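PDB 1VKC: putative acetyl transferase from Pyrococcus furiosus, which is probably a GNAT-family acyltransferase, most likely moving an acetyl group from acetyl-CoA to a substrate not yet established. Local coordinates for residues K24-E29 with E98-A103; G75-C80 with R114-W119; L130-E133 with P137-K140; E18-I23 with E50-L55. All coordinates share one frame; numbering follows the deposited sequence.

Contact 1 of 4, residues K24-E29 with E98-A103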
loop_
_atom_site.group_PDB
_atom_site.type_symbol
_atom_site.label_atom_id
_atom_site.label_comp_id
_atom_site.label_asym_id
_atom_site.label_seq_id
_atom_site.Cartn_x
_atom_site.Cartn_y
_atom_site.Cartn_z
ATOM N N LYS A 24 -7.494 -10.358 -0.806
ATOM C CA LYS A 24 -7.204 -9.658 -2.058
ATOM C C LYS A 24 -6.663 -8.236 -1.778
ATOM O O LYS A 24 -5.667 -7.827 -2.351
ATOM C CB LYS A 24 -8.467 -9.608 -2.930
ATOM C CG LYS A 24 -8.264 -9.047 -4.336
ATOM C CD LYS A 24 -9.584 -8.891 -5.062
ATOM N N LYS A 25 -7.308 -7.503 -0.869
ATOM C CA LYS A 25 -6.896 -6.121 -0.571
ATOM C C LYS A 25 -5.567 -6.032 0.156
ATOM O O LYS A 25 -4.763 -5.138 -0.114
ATOM C CB LYS A 25 -7.988 -5.384 0.198
ATOM C CG LYS A 25 -9.152 -4.963 -0.689
ATOM C CD LYS A 25 -10.430 -4.707 0.138
ATOM C CE LYS A 25 -11.449 -3.924 -0.655
ATOM N N LEU A 26 -5.311 -6.965 1.061
ATOM C CA LEU A 26 -4.032 -7.003 1.742
ATOM C C LEU A 26 -2.891 -7.355 0.766
ATOM O O LEU A 26 -1.818 -6.735 0.783
ATOM C CB LEU A 26 -4.102 -7.993 2.905
ATOM C CG LEU A 26 -2.860 -8.253 3.745
ATOM C CD1 LEU A 26 -2.297 -6.986 4.331
ATOM C CD2 LEU A 26 -3.216 -9.257 4.834
ATOM N N ASP A 27 -3.135 -8.329 -0.094
ATOM C CA ASP A 27 -2.177 -8.671 -1.128
ATOM C C ASP A 27 -1.929 -7.505 -2.097
ATOM O O ASP A 27 -0.815 -7.296 -2.524
ATOM C CB ASP A 27 -2.641 -9.883 -1.897
ATOM C CG ASP A 27 -1.696 -10.246 -3.020
ATOM O OD1 ASP A 27 -0.529 -10.620 -2.747
ATOM O OD2 ASP A 27 -2.043 -10.158 -4.206
ATOM N N ARG A 28 -2.974 -6.774 -2.444
ATOM C CA ARG A 28 -2.827 -5.569 -3.271
ATOM C C ARG A 28 -1.895 -4.561 -2.602
ATOM O O ARG A 28 -1.006 -4.008 -3.236
ATOM C CB ARG A 28 -4.182 -4.927 -3.506
ATOM C CG ARG A 28 -4.124 -3.578 -4.217
ATOM C CD ARG A 28 -5.447 -3.153 -4.765
ATOM N NE ARG A 28 -5.987 -4.212 -5.616
ATOM C CZ ARG A 28 -7.267 -4.368 -5.933
ATOM N NH1 ARG A 28 -8.202 -3.513 -5.489
ATOM N NH2 ARG A 28 -7.622 -5.399 -6.697
ATOM N N GLU A 29 -2.109 -4.337 -1.313
ATOM C CA GLU A 29 -1.295 -3.388 -0.545
ATOM C C GLU A 29 0.155 -3.862 -0.441
ATOM O O GLU A 29 1.092 -3.101 -0.729
ATOM C CB GLU A 29 -1.916 -3.169 0.857
ATOM C CG GLU A 29 -1.162 -2.175 1.762
ATOM C CD GLU A 29 -1.272 -0.719 1.307
ATOM O OE1 GLU A 29 -0.272 0.024 1.421
ATOM O OE2 GLU A 29 -2.351 -0.311 0.855
ATOM N N GLU A 98 1.324 -14.541 3.341
ATOM C CA GLU A 98 1.491 -13.160 3.777
ATOM C C GLU A 98 1.055 -13.055 5.236
ATOM O O GLU A 98 0.050 -13.646 5.635
ATOM C CB GLU A 98 0.674 -12.202 2.867
ATOM C CG GLU A 98 1.326 -11.959 1.504
ATOM C CD GLU A 98 0.422 -11.312 0.434
ATOM O OE1 GLU A 98 0.938 -11.033 -0.681
ATOM O OE2 GLU A 98 -0.782 -11.068 0.667
ATOM N N VAL A 99 1.851 -12.359 6.044
ATOM C CA VAL A 99 1.491 -12.071 7.438
ATOM C C VAL A 99 1.580 -10.545 7.619
ATOM O O VAL A 99 2.494 -9.921 7.105
ATOM C CB VAL A 99 2.415 -12.815 8.418
ATOM C CG1 VAL A 99 2.123 -12.430 9.874
ATOM C CG2 VAL A 99 2.296 -14.332 8.220
ATOM N N VAL A 100 0.611 -9.952 8.312
ATOM C CA VAL A 100 0.599 -8.492 8.496
ATOM C C VAL A 100 1.793 -8.064 9.328
ATOM O O VAL A 100 2.241 -8.794 10.188
ATOM C CB VAL A 100 -0.711 -7.966 9.116
ATOM C CG1 VAL A 100 -1.847 -8.245 8.204
ATOM C CG2 VAL A 100 -0.954 -8.556 10.527
ATOM N N LYS A 101 2.313 -6.874 9.038
ATOM C CA LYS A 101 3.603 -6.431 9.576
ATOM C C LYS A 101 3.692 -6.493 11.100
ATOM O O LYS A 101 4.702 -6.896 11.647
ATOM C CB LYS A 101 3.945 -5.029 9.063
ATOM C CG LYS A 101 2.870 -3.962 9.303
ATOM C CD LYS A 101 3.292 -2.617 8.709
ATOM C CE LYS A 101 2.116 -1.682 8.546
ATOM N NZ LYS A 101 2.553 -0.351 8.020
ATOM N N TRP A 102 2.620 -6.132 11.786
ATOM C CA TRP A 102 2.647 -6.127 13.260
ATOM C C TRP A 102 2.422 -7.506 13.897
ATOM O O TRP A 102 2.557 -7.648 15.113
ATOM C CB TRP A 102 1.660 -5.104 13.831
ATOM C CG TRP A 102 0.349 -5.119 13.188
ATOM C CD1 TRP A 102 -0.028 -4.401 12.103
ATOM C CD2 TRP A 102 -0.788 -5.883 13.583
ATOM N NE1 TRP A 102 -1.334 -4.672 11.789
ATOM C CE2 TRP A 102 -1.828 -5.579 12.687
ATOM C CE3 TRP A 102 -1.037 -6.806 14.608
ATOM C CZ2 TRP A 102 -3.097 -6.158 12.781
ATOM C CZ3 TRP A 102 -2.302 -7.378 14.702
ATOM C CH2 TRP A 102 -3.313 -7.051 13.795
ATOM N N ALA A 103 2.099 -8.520 13.093
ATOM C CA ALA A 103 1.912 -9.886 13.621
ATOM C C ALA A 103 3.091 -10.810 13.258
ATOM O O ALA A 103 3.052 -12.015 13.510
ATOM C CB ALA A 103 0.607 -10.461 13.107
#
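Glu98 and Asp27 meet because each first torsion sends the acid group across the gap. Glu98 has CG opposite its carbonyl carbon (chi1 -76°) and an extended chain beyond. Asp27 has CG opposite its backbone N (chi1 178°). In this GNAT fold the contact joins the first helix, 20-31, to the end of strand 90-99 and the turn that follows it. The two side chains cross at about a right angle, yet their carboxylates lie nearly coplanar, with planes 22° apart. Asp27 OD1 stands 2.6 Å from Glu98 OE1. The other oxygen, Glu98 OE2, rests against the helix backbone, 3.3 Å from Asp27 CA. Both acids have further partners. His76 on the neighbouring strand hydrogen-bonds Glu98 OE2, and His48 of helix 41-57 hydrogen-bonds Asp27 OD2. A third carboxylate, that of Asp96, lies close to the pair, so this is a buried acidic cluster. A leucine in place of Glu98 would probably leave His76 NE2 without its carboxylate mate and set an apolar branch against Asp27 OD1. Next to the acids the contact turns apolar. Leu26 CD2 touches Val100 CG1 at 3.8 Å, and Leu26 CD1 lies 4.1 Å from that same methyl. At this end of the contact, Lys101 NZ hydrogen-bonds the backbone O of Tyr32 of the second subunit and makes a cation-pi contact with its ring. Within the turn, the methyl Val100 CG2 sits 3.8 Å above the ring plane of Trp102, over the ring centre.

Contact 2 of 4, residues G75-C80 with R114-W119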
loop_
_atom_site.group_PDB
_atom_site.type_symbol
_atom_site.label_atom_id
_atom_site.label_comp_id
_atom_site.label_asym_id
_atom_site.label_seq_id
_atom_site.Cartn_x
_atom_site.Cartn_y
_atom_site.Cartn_z
ATOM N N GLY A 75 -3.016 -12.995 8.595
ATOM C CA GLY A 75 -2.253 -13.516 7.475
ATOM C C GLY A 75 -2.999 -14.608 6.762
ATOM O O GLY A 75 -4.029 -15.065 7.236
ATOM N N HIS A 76 -2.472 -15.046 5.628
ATOM C CA HIS A 76 -3.142 -16.093 4.863
ATOM C C HIS A 76 -2.147 -16.887 4.046
ATOM O O HIS A 76 -1.001 -16.447 3.827
ATOM C CB HIS A 76 -4.195 -15.463 3.934
ATOM C CG HIS A 76 -3.594 -14.688 2.805
ATOM N ND1 HIS A 76 -3.315 -15.253 1.581
ATOM C CD2 HIS A 76 -3.172 -13.405 2.731
ATOM C CE1 HIS A 76 -2.758 -14.349 0.799
ATOM N NE2 HIS A 76 -2.643 -13.226 1.478
ATOM N N VAL A 77 -2.599 -18.053 3.591
ATOM C CA VAL A 77 -1.916 -18.799 2.560
ATOM C C VAL A 77 -2.920 -19.156 1.463
ATOM O O VAL A 77 -4.082 -19.460 1.754
ATOM C CB VAL A 77 -1.177 -20.033 3.116
ATOM C CG1 VAL A 77 -2.089 -20.942 3.930
ATOM C CG2 VAL A 77 -0.521 -20.797 1.994
ATOM N N TRP A 78 -2.481 -19.034 0.206
ATOM C CA TRP A 78 -3.316 -19.349 -0.964
ATOM C C TRP A 78 -2.700 -20.554 -1.656
ATOM O O TRP A 78 -1.583 -20.482 -2.114
ATOM C CB TRP A 78 -3.394 -18.103 -1.881
ATOM C CG TRP A 78 -4.199 -18.239 -3.164
ATOM C CD1 TRP A 78 -4.957 -19.305 -3.568
ATOM C CD2 TRP A 78 -4.339 -17.243 -4.189
ATOM N NE1 TRP A 78 -5.523 -19.044 -4.792
ATOM C CE2 TRP A 78 -5.174 -17.783 -5.193
ATOM C CE3 TRP A 78 -3.840 -15.945 -4.357
ATOM C CZ2 TRP A 78 -5.520 -17.071 -6.359
ATOM C CZ3 TRP A 78 -4.180 -15.229 -5.518
ATOM C CH2 TRP A 78 -5.009 -15.798 -6.503
ATOM N N ILE A 79 -3.455 -21.655 -1.707
ATOM C CA ILE A 79 -3.019 -22.916 -2.302
ATOM C C ILE A 79 -3.830 -23.233 -3.549
ATOM O O ILE A 79 -5.062 -23.058 -3.558
ATOM C CB ILE A 79 -3.233 -24.087 -1.325
ATOM C CG1 ILE A 79 -2.742 -23.748 0.070
ATOM C CG2 ILE A 79 -2.549 -25.367 -1.854
ATOM C CD1 ILE A 79 -3.405 -24.562 1.118
ATOM N N CYS A 80 -3.136 -23.728 -4.573
ATOM C CA CYS A 80 -3.743 -24.233 -5.804
ATOM C C CYS A 80 -3.277 -25.660 -6.085
ATOM O O CYS A 80 -2.070 -25.898 -6.238
ATOM C CB CYS A 80 -3.319 -23.363 -6.994
ATOM S SG CYS A 80 -4.110 -23.767 -8.560
ATOM N N ARG A 114 2.527 -24.938 7.434
ATOM C CA ARG A 114 2.275 -26.309 7.918
ATOM C C ARG A 114 0.857 -26.732 7.582
ATOM O O ARG A 114 0.622 -27.860 7.140
ATOM C CB ARG A 114 2.495 -26.429 9.435
ATOM C CG ARG A 114 3.911 -26.493 9.838
ATOM C CD ARG A 114 4.105 -27.050 11.267
ATOM N NE ARG A 114 3.496 -26.166 12.247
ATOM C CZ ARG A 114 4.110 -25.123 12.803
ATOM N NH1 ARG A 114 3.472 -24.385 13.652
ATOM N NH2 ARG A 114 5.350 -24.813 12.483
ATOM N N LYS A 115 -0.099 -25.831 7.781
ATOM C CA LYS A 115 -1.511 -26.153 7.471
ATOM C C LYS A 115 -1.707 -26.446 5.974
ATOM O O LYS A 115 -2.399 -27.390 5.594
ATOM C CB LYS A 115 -2.436 -25.022 7.913
ATOM C CG LYS A 115 -3.869 -25.464 8.131
ATOM N N ALA A 116 -1.082 -25.619 5.133
ATOM C CA ALA A 116 -1.099 -25.800 3.702
ATOM C C ALA A 116 -0.495 -27.143 3.282
ATOM O O ALA A 116 -1.074 -27.856 2.478
ATOM C CB ALA A 116 -0.345 -24.626 3.014
ATOM N N GLU A 117 0.663 -27.477 3.836
ATOM C CA GLU A 117 1.311 -28.762 3.580
ATOM C C GLU A 117 0.420 -29.940 4.001
ATOM O O GLU A 117 0.275 -30.939 3.270
ATOM C CB GLU A 117 2.652 -28.806 4.283
ATOM C CG GLU A 117 3.669 -27.854 3.644
ATOM C CD GLU A 117 5.045 -27.929 4.279
ATOM O OE1 GLU A 117 5.836 -26.967 4.112
ATOM O OE2 GLU A 117 5.349 -28.955 4.931
ATOM N N GLU A 118 -0.209 -29.791 5.154
ATOM C CA GLU A 118 -1.135 -30.813 5.656
ATOM C C GLU A 118 -2.331 -31.002 4.710
ATOM O O GLU A 118 -2.674 -32.140 4.375
ATOM C CB GLU A 118 -1.574 -30.471 7.080
ATOM C CG GLU A 118 -0.448 -30.684 8.089
ATOM C CD GLU A 118 -0.652 -29.983 9.437
ATOM O OE1 GLU A 118 -1.641 -29.223 9.597
ATOM O OE2 GLU A 118 0.202 -30.194 10.341
ATOM N N TRP A 119 -2.929 -29.896 4.255
ATOM C CA TRP A 119 -4.058 -29.944 3.353
ATOM C C TRP A 119 -3.668 -30.509 1.991
ATOM O O TRP A 119 -4.394 -31.326 1.434
ATOM C CB TRP A 119 -4.687 -28.568 3.198
ATOM C CG TRP A 119 -5.950 -28.558 2.364
ATOM C CD1 TRP A 119 -7.227 -28.822 2.795
ATOM C CD2 TRP A 119 -6.050 -28.247 0.985
ATOM N NE1 TRP A 119 -8.112 -28.702 1.749
ATOM C CE2 TRP A 119 -7.416 -28.344 0.624
ATOM C CE3 TRP A 119 -5.123 -27.885 -0.003
ATOM C CZ2 TRP A 119 -7.867 -28.105 -0.674
ATOM C CZ3 TRP A 119 -5.572 -27.649 -1.291
ATOM C CH2 TRP A 119 -6.938 -27.756 -1.614
#
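Ala116 CB is the methyl on which two strand residues close. Ile79 CD1 lies 3.6 Å from Ala116 CB, and Ile79 CG1 3.9 Å. Val77 CG2 comes to the same Ala116 CB from two residues earlier in the strand, at 4.0 Å. The other branch of Ile79 faces the indole. With CG2 anti to the backbone N, that methyl reaches the six-membered part of the Trp119 indole, 3.8 Å from Trp119 CZ3. Ile79 CD1 also comes to 3.9 Å from Trp119 CE3. Replacing Ile79 by an alanine would probably open a gap beside Ala116 and leave that part of the indole without its aliphatic neighbour. The helix axis passes 9.3 Å from the strand axis, a separation that the short alanine fits. The segments run in nearly the same direction, 25° apart. Neighbouring strands hold the residues in place: Val77 packs on Phe64 and Ile94, and Ile79 on Ala92. Trp119 extends over the sheet to Glu60 and Lys62 of strand 60-68. Trp78 points to the other face, where helix 41-57 lies. Helix 108-122 covers one face of the sheet, as the connection of the beta-alpha-beta crossover between parallel strands 90-99 and 128-130 in the GNAT fold.

Contact 3 of 4, residues L130-E133 with P137-K140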
loop_
_atom_site.group_PDB
_atom_site.type_symbol
_atom_site.label_atom_id
_atom_site.label_comp_id
_atom_site.label_asym_id
_atom_site.label_seq_id
_atom_site.Cartn_x
_atom_site.Cartn_y
_atom_site.Cartn_z
ATOM N N LEU A 130 6.473 -23.539 -4.903
ATOM C CA LEU A 130 6.224 -22.095 -4.876
ATOM C C LEU A 130 7.386 -21.327 -5.508
ATOM O O LEU A 130 8.461 -21.877 -5.744
ATOM C CB LEU A 130 5.921 -21.626 -3.440
ATOM C CG LEU A 130 7.020 -22.042 -2.420
ATOM C CD1 LEU A 130 8.078 -20.946 -2.334
ATOM C CD2 LEU A 130 6.494 -22.360 -1.062
ATOM N N ARG A 131 7.132 -20.063 -5.802
ATOM C CA ARG A 131 8.115 -19.188 -6.387
ATOM C C ARG A 131 8.615 -18.266 -5.308
ATOM O O ARG A 131 7.800 -17.681 -4.572
ATOM C CB ARG A 131 7.498 -18.386 -7.545
ATOM C CG ARG A 131 8.270 -17.169 -7.972
ATOM C CD ARG A 131 7.646 -16.428 -9.150
ATOM N NE ARG A 131 8.406 -15.212 -9.420
ATOM C CZ ARG A 131 8.334 -14.509 -10.529
ATOM N NH1 ARG A 131 7.527 -14.878 -11.528
ATOM N NH2 ARG A 131 9.081 -13.411 -10.645
ATOM N N VAL A 132 9.939 -18.123 -5.217
ATOM C CA VAL A 132 10.577 -17.162 -4.315
ATOM C C VAL A 132 11.564 -16.304 -5.093
ATOM O O VAL A 132 12.339 -16.806 -5.913
ATOM C CB VAL A 132 11.281 -17.858 -3.097
ATOM C CG1 VAL A 132 12.411 -18.787 -3.547
ATOM C CG2 VAL A 132 11.801 -16.804 -2.105
ATOM N N GLU A 133 11.548 -15.007 -4.833
ATOM C CA GLU A 133 12.454 -14.103 -5.534
ATOM C C GLU A 133 13.882 -14.358 -5.106
ATOM O O GLU A 133 14.153 -14.640 -3.959
ATOM C CB GLU A 133 12.043 -12.633 -5.355
ATOM C CG GLU A 133 10.607 -12.335 -5.771
ATOM C CD GLU A 133 10.213 -12.980 -7.106
ATOM O OE1 GLU A 133 10.720 -12.544 -8.139
ATOM O OE2 GLU A 133 9.370 -13.904 -7.111
ATOM N N PRO A 137 15.512 -12.832 1.243
ATOM C CA PRO A 137 15.931 -13.612 2.417
ATOM C C PRO A 137 15.024 -14.817 2.729
ATOM O O PRO A 137 15.452 -15.747 3.399
ATOM C CB PRO A 137 15.857 -12.586 3.561
ATOM C CG PRO A 137 15.976 -11.272 2.906
ATOM C CD PRO A 137 15.292 -11.412 1.583
ATOM N N ALA A 138 13.778 -14.777 2.265
ATOM C CA ALA A 138 12.839 -15.900 2.420
ATOM C C ALA A 138 13.351 -17.218 1.827
ATOM O O ALA A 138 12.879 -18.285 2.212
ATOM C CB ALA A 138 11.482 -15.549 1.813
ATOM N N VAL A 139 14.300 -17.157 0.892
ATOM C CA VAL A 139 14.863 -18.395 0.318
ATOM C C VAL A 139 15.339 -19.358 1.437
ATOM O O VAL A 139 14.967 -20.530 1.444
ATOM C CB VAL A 139 15.998 -18.115 -0.691
ATOM C CG1 VAL A 139 16.662 -19.408 -1.143
ATOM C CG2 VAL A 139 15.456 -17.362 -1.906
ATOM N N LYS A 140 16.119 -18.844 2.394
ATOM C CA LYS A 140 16.604 -19.656 3.525
ATOM C C LYS A 140 15.470 -20.121 4.441
ATOM O O LYS A 140 15.539 -21.205 5.021
ATOM C CB LYS A 140 17.647 -18.881 4.347
#
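The turn from strand 128-130 of the GNAT sheet into the helix 138-144 is closed here by Val132 against Val139 and Ala138. The contact is local and apolar, and it lies at the surface. One methyl of Val139 does most of the touching. Its CG2 is placed beside the backbone N by a chi1 of 174°, and from there it faces the preceding loop. Val139 CG2 lies 3.7 Å from Val132 CG2, and the two side chains cross at about a right angle. Val132 CG2 also comes within 4.1 Å of Ala138 CB. Val132 was deposited in two conformers, so these methyl contacts hold for one of them and are less certain than the rest. The backbone gives a further touch, with Glu133 O 3.6 Å from Val139 CG2. Glu133 turns its carboxylate back along its own segment, where Arg131 grips it side-on with two nitrogens. Arg131 NE bonds the syn lone pair of Glu133 OE2 at 2.8 Å, tilted somewhat from the guanidinium plane. Arg131 NH2 bonds Glu133 OE1 at 3.1 Å, in the guanidinium plane and nearly straight at 172°. This salt bridge ties together the two residues that flank Val132. Asn136 OD1 accepts a hydrogen bond from Ala138 N. On the sheet side, Leu130 packs on Ile94 and Arg131 on Tyr93, both of strand 90-99.

Contact 4 of 4, residues E18-I23 with E50-L55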
loop_
_atom_site.group_PDB
_atom_site.type_symbol
_atom_site.label_atom_id
_atom_site.label_comp_id
_atom_site.label_asym_id
_atom_site.label_seq_id
_atom_site.Cartn_x
_atom_site.Cartn_y
_atom_site.Cartn_z
ATOM N N GLU A 18 -14.391 -17.217 3.281
ATOM C CA GLU A 18 -15.169 -16.021 3.655
ATOM C C GLU A 18 -14.353 -14.714 3.660
ATOM O O GLU A 18 -14.930 -13.623 3.694
ATOM C CB GLU A 18 -15.784 -16.213 5.041
ATOM N N TYR A 19 -13.028 -14.831 3.626
ATOM C CA TYR A 19 -12.116 -13.675 3.738
ATOM C C TYR A 19 -11.412 -13.314 2.430
ATOM O O TYR A 19 -10.450 -12.550 2.450
ATOM C CB TYR A 19 -11.045 -13.967 4.806
ATOM C CG TYR A 19 -11.537 -13.889 6.231
ATOM C CD1 TYR A 19 -11.412 -12.704 6.961
ATOM C CD2 TYR A 19 -12.132 -14.997 6.857
ATOM C CE1 TYR A 19 -11.862 -12.613 8.280
ATOM C CE2 TYR A 19 -12.586 -14.921 8.182
ATOM C CZ TYR A 19 -12.444 -13.721 8.888
ATOM O OH TYR A 19 -12.877 -13.614 10.194
ATOM N N ILE A 20 -11.877 -13.840 1.298
ATOM C CA ILE A 20 -11.165 -13.628 0.015
ATOM C C ILE A 20 -11.036 -12.130 -0.333
ATOM O O ILE A 20 -9.972 -11.672 -0.738
ATOM C CB ILE A 20 -11.817 -14.424 -1.161
ATOM C CG1 ILE A 20 -11.619 -15.925 -0.968
ATOM C CG2 ILE A 20 -11.182 -14.030 -2.491
ATOM C CD1 ILE A 20 -12.632 -16.767 -1.727
ATOM N N GLU A 21 -12.086 -11.363 -0.124
ATOM C CA GLU A 21 -12.024 -9.933 -0.435
ATOM C C GLU A 21 -10.935 -9.238 0.406
ATOM O O GLU A 21 -10.149 -8.446 -0.120
ATOM C CB GLU A 21 -13.386 -9.265 -0.220
ATOM N N GLU A 22 -10.876 -9.558 1.698
ATOM C CA GLU A 22 -9.865 -8.954 2.600
ATOM C C GLU A 22 -8.452 -9.409 2.257
ATOM O O GLU A 22 -7.515 -8.621 2.308
ATOM C CB GLU A 22 -10.183 -9.258 4.061
ATOM C CG GLU A 22 -11.355 -8.456 4.582
ATOM C CD GLU A 22 -11.785 -8.888 5.965
ATOM O OE1 GLU A 22 -10.910 -9.307 6.772
ATOM O OE2 GLU A 22 -13.003 -8.792 6.261
ATOM N N ILE A 23 -8.318 -10.686 1.885
ATOM C CA ILE A 23 -7.044 -11.236 1.404
ATOM C C ILE A 23 -6.590 -10.490 0.152
ATOM O O ILE A 23 -5.456 -10.047 0.055
ATOM C CB ILE A 23 -7.206 -12.745 1.093
ATOM C CG1 ILE A 23 -7.481 -13.530 2.387
ATOM C CG2 ILE A 23 -5.957 -13.287 0.381
ATOM C CD1 ILE A 23 -7.964 -14.963 2.147
ATOM N N GLU A 50 -7.477 -7.846 -12.111
ATOM C CA GLU A 50 -7.541 -8.740 -13.264
ATOM C C GLU A 50 -6.802 -10.070 -12.999
ATOM O O GLU A 50 -7.379 -11.159 -13.128
ATOM C CB GLU A 50 -6.924 -8.063 -14.481
ATOM N N LEU A 51 -5.538 -9.965 -12.617
ATOM C CA LEU A 51 -4.716 -11.144 -12.365
ATOM C C LEU A 51 -5.283 -12.004 -11.240
ATOM O O LEU A 51 -5.334 -13.217 -11.358
ATOM C CB LEU A 51 -3.288 -10.730 -12.046
ATOM C CG LEU A 51 -2.269 -11.859 -11.906
ATOM C CD1 LEU A 51 -2.292 -12.743 -13.151
ATOM C CD2 LEU A 51 -0.913 -11.287 -11.701
ATOM N N PHE A 52 -5.704 -11.374 -10.146
ATOM C CA PHE A 52 -6.252 -12.116 -8.995
ATOM C C PHE A 52 -7.445 -12.955 -9.425
ATOM O O PHE A 52 -7.556 -14.141 -9.080
ATOM C CB PHE A 52 -6.674 -11.158 -7.874
ATOM C CG PHE A 52 -6.762 -11.801 -6.528
ATOM C CD1 PHE A 52 -5.689 -11.726 -5.642
ATOM C CD2 PHE A 52 -7.899 -12.485 -6.139
ATOM C CE1 PHE A 52 -5.761 -12.312 -4.387
ATOM C CE2 PHE A 52 -7.977 -13.083 -4.876
ATOM C CZ PHE A 52 -6.902 -12.993 -4.003
ATOM N N GLU A 53 -8.336 -12.331 -10.189
ATOM C CA GLU A 53 -9.518 -13.011 -10.702
ATOM C C GLU A 53 -9.176 -14.168 -11.654
ATOM O O GLU A 53 -9.765 -15.244 -11.550
ATOM C CB GLU A 53 -10.444 -12.002 -11.389
ATOM C CG GLU A 53 -11.098 -11.043 -10.408
ATOM C CD GLU A 53 -11.931 -9.955 -11.077
ATOM O OE1 GLU A 53 -12.741 -9.319 -10.366
ATOM O OE2 GLU A 53 -11.784 -9.730 -12.299
ATOM N N SER A 54 -8.218 -13.966 -12.560
ATOM C CA SER A 54 -7.874 -15.019 -13.532
ATOM C C SER A 54 -7.201 -16.233 -12.873
ATOM O O SER A 54 -7.433 -17.369 -13.279
ATOM C CB SER A 54 -7.025 -14.475 -14.685
ATOM O OG SER A 54 -5.702 -14.178 -14.274
ATOM N N LEU A 55 -6.387 -15.994 -11.852
ATOM C CA LEU A 55 -5.769 -17.092 -11.111
ATOM C C LEU A 55 -6.825 -17.846 -10.307
ATOM O O LEU A 55 -6.819 -19.067 -10.255
ATOM C CB LEU A 55 -4.667 -16.575 -10.177
ATOM C CG LEU A 55 -3.473 -15.893 -10.836
ATOM C CD1 LEU A 55 -2.639 -15.197 -9.776
ATOM C CD2 LEU A 55 -2.631 -16.879 -11.643
#
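Leu51 O, one residue before the contact-making Phe52, accepts two hydrogen bonds within helix 41-57. Leu55 N gives the usual helical bond at 3.0 Å, and Ser54 OG adds a second at 3.1 Å. The hydroxyl comes from 28° out of the carbonyl plane. This doubles the grip on the turn from which Phe52 projects. Phe52 points toward helix 20-31, with CG roughly opposite its backbone N (chi1 -159°). Its ring meets the isoleucines with its edge. Ile20 CG2 lies 4.1 Å from Phe52 CE2, near the plane of the ring. Ile23 CG2, one turn further on, lies 4.5 Å from Phe52 CZ, again at the ring edge. The contact is therefore light, and the Phe52 side chain covers about half of the 10.4 Å between Ile20 CA and Phe52 CA. The sheet beneath completes the packing. Trp78 meets the Phe52 ring with planes about 40° apart. Ile20 and Ile23 both rest on Phe63 of strand 60-68, and Ile23 also reaches Val65 and His76. Two N-terminal helices lying together on one face of the central sheet, joined through apolar side chains, are a standard feature of the GNAT fold.

From the N terminus, helix 20-31 supplies the first segments of contact 4 and then contact 1. Contact 4 closes first, on helix 41-57, over a loop of 26 residues. Contact 1 stays open until strand 90-99 has been made, and so crosses contact 4. Contact 2 opens on strand 73-83 and closes on helix 108-122, so it crosses contact 1 but follows contact 4. Contact 3 comes last, as a short turn after strand 128-130. Contacts 1 and 4 tie the N-terminal helices to each other and to the sheet. Contact 2 fastens a helix to the other face. Contacts 3 and 4 lie about 22 Å apart, centre to centre, on opposite sides of the chain's centre.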